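Local atomic coordinates of occlusion-derived virus envelope protein E66 (Autographa californica nucleopolyhedrovirus, PDB entry 3VSN), a protein that degrades non-sulfated chondroitin as a viral envelope lyase and is essential for oral infectivity, perhaps by digesting the chondroitin sulfate barrier of the peritrophic matrix in the host midgut. Residues 512-517 against 553-558. Sequence-based numbering, arbitrary orientation.
Sequences HRVPIT and CYKLNV
His512 and Lys555 lie side by side on the same face of the sheet, and their first torsions bring them together: the imidazole swings back beside its own backbone N (chi1 -65°), while Lys555 places CG between its N and carbonyl carbon (chi1 75°) and then runs out extended. The lysine chain runs obliquely past the histidine, its CG 3.9 Å from His512 CB and its CE 3.9 Å from His512 CD2. Beneath them the backbones form a hydrogen-bonded antiparallel pair, Lys555 N giving to His512 O at 2.8 Å and His512 N to Lys555 O at 3.0 Å.

After Arg513 the 512-517 segment leaves the strand, yet one more bond follows: Val514 N reaches Cys553 O at 3.3 Å. The N-H points straight at the oxygen but comes from above the carbonyl plane, a long and poorly directed bond on the acceptor side. Val514 is held by its side chain as well. Its CG2 packs against Lys555 CB at 3.7 Å, and its CB sits 3.7 Å from Cys553 SG, which Ile516 CD1 also touches at 3.8 Å.

At the far end of the lysine, NZ forms a salt bridge with Asp563. Gln538 supplies a second donor to Cys553 O, and Glu502 accepts from Arg513 N. The contact thus marks where strand 509-513 ends and gives way to a loop at one end of its pairing with strand 550-558, in an antiparallel sheet of the beta-sandwich region; strand 504-506 flanks the former and strand 452-461 the latter.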
# COMPACT_ATOMS: atom_id res chain seq x y z
N HIS A 512 21.96 -10.97 -9.10
CA HIS A 512 23.41 -11.05 -9.14
C HIS A 512 23.98 -10.79 -7.77
O HIS A 512 23.43 -9.98 -7.02
CB HIS A 512 23.98 -10.01 -10.11
CG HIS A 512 23.60 -10.24 -11.55
ND1 HIS A 512 24.27 -11.09 -12.35
CD2 HIS A 512 22.58 -9.69 -12.32
CE1 HIS A 512 23.71 -11.09 -13.57
NE2 HIS A 512 22.67 -10.23 -13.55
N ARG A 513 25.08 -11.46 -7.45
CA ARG A 513 25.85 -11.15 -6.25
C ARG A 513 26.67 -9.89 -6.55
O ARG A 513 27.13 -9.70 -7.67
CB ARG A 513 26.77 -12.34 -5.90
CG ARG A 513 27.84 -12.08 -4.85
CD ARG A 513 28.64 -13.35 -4.56
NE ARG A 513 29.75 -13.09 -3.65
CZ ARG A 513 30.98 -12.76 -4.03
NH1 ARG A 513 31.92 -12.54 -3.13
NH2 ARG A 513 31.28 -12.65 -5.33
N VAL A 514 26.83 -9.03 -5.55
CA VAL A 514 27.67 -7.84 -5.68
C VAL A 514 28.84 -7.94 -4.69
O VAL A 514 28.65 -7.71 -3.49
CB VAL A 514 26.88 -6.53 -5.47
CG1 VAL A 514 27.80 -5.31 -5.59
CG2 VAL A 514 25.73 -6.42 -6.47
N PRO A 515 30.04 -8.30 -5.18
CA PRO A 515 31.17 -8.34 -4.25
C PRO A 515 31.62 -6.94 -3.87
O PRO A 515 31.48 -6.00 -4.67
CB PRO A 515 32.26 -9.06 -5.05
CG PRO A 515 31.92 -8.81 -6.49
CD PRO A 515 30.41 -8.76 -6.53
N ILE A 516 32.12 -6.80 -2.65
CA ILE A 516 32.72 -5.55 -2.19
C ILE A 516 34.01 -5.94 -1.47
O ILE A 516 33.97 -6.63 -0.46
CB ILE A 516 31.81 -4.75 -1.23
CG1 ILE A 516 30.43 -4.51 -1.86
CG2 ILE A 516 32.48 -3.43 -0.85
CD1 ILE A 516 29.43 -3.80 -0.95
N THR A 517 35.14 -5.50 -2.00
CA THR A 517 36.43 -5.84 -1.40
C THR A 517 36.43 -5.39 0.07
O THR A 517 36.01 -4.28 0.39
CB THR A 517 37.60 -5.22 -2.18
OG1 THR A 517 37.44 -5.53 -3.57
CG2 THR A 517 38.94 -5.77 -1.69
N CYS A 553 25.20 -9.13 0.15
CA CYS A 553 25.09 -8.08 -0.86
C CYS A 553 24.69 -8.66 -2.21
O CYS A 553 25.32 -9.58 -2.71
CB CYS A 553 26.41 -7.31 -0.98
SG CYS A 553 26.28 -5.77 -1.92
N TYR A 554 23.63 -8.10 -2.79
CA TYR A 554 23.15 -8.55 -4.09
C TYR A 554 22.49 -7.40 -4.84
O TYR A 554 22.25 -6.33 -4.28
CB TYR A 554 22.16 -9.72 -3.92
CG TYR A 554 20.85 -9.34 -3.26
CD1 TYR A 554 19.75 -8.94 -4.03
CD2 TYR A 554 20.71 -9.38 -1.87
CE1 TYR A 554 18.55 -8.59 -3.43
CE2 TYR A 554 19.51 -9.03 -1.27
CZ TYR A 554 18.43 -8.64 -2.05
OH TYR A 554 17.24 -8.29 -1.46
N LYS A 555 22.20 -7.63 -6.12
CA LYS A 555 21.40 -6.68 -6.88
C LYS A 555 20.36 -7.42 -7.71
O LYS A 555 20.53 -8.60 -8.04
CB LYS A 555 22.27 -5.78 -7.76
CG LYS A 555 22.84 -6.44 -9.00
CD LYS A 555 23.36 -5.42 -10.00
CE LYS A 555 23.67 -6.12 -11.31
NZ LYS A 555 24.55 -5.32 -12.22
N LEU A 556 19.27 -6.72 -8.01
CA LEU A 556 18.24 -7.22 -8.89
C LEU A 556 18.16 -6.29 -10.11
O LEU A 556 18.35 -5.09 -9.97
CB LEU A 556 16.88 -7.27 -8.17
CG LEU A 556 16.74 -8.13 -6.90
CD1 LEU A 556 15.35 -7.97 -6.30
CD2 LEU A 556 17.03 -9.61 -7.18
N ASN A 557 17.92 -6.87 -11.28
CA ASN A 557 17.68 -6.13 -12.52
C ASN A 557 16.36 -6.52 -13.11
O ASN A 557 15.96 -7.68 -12.99
CB ASN A 557 18.72 -6.49 -13.59
CG ASN A 557 20.07 -5.91 -13.32
OD1 ASN A 557 20.21 -4.72 -13.06
ND2 ASN A 557 21.09 -6.75 -13.40
N VAL A 558 15.72 -5.58 -13.80
CA VAL A 558 14.63 -5.92 -14.70
C VAL A 558 15.23 -6.76 -15.83
O VAL A 558 16.26 -6.39 -16.41
CB VAL A 558 13.95 -4.66 -15.29
CG1 VAL A 558 12.87 -5.05 -16.29
CG2 VAL A 558 13.36 -3.80 -14.18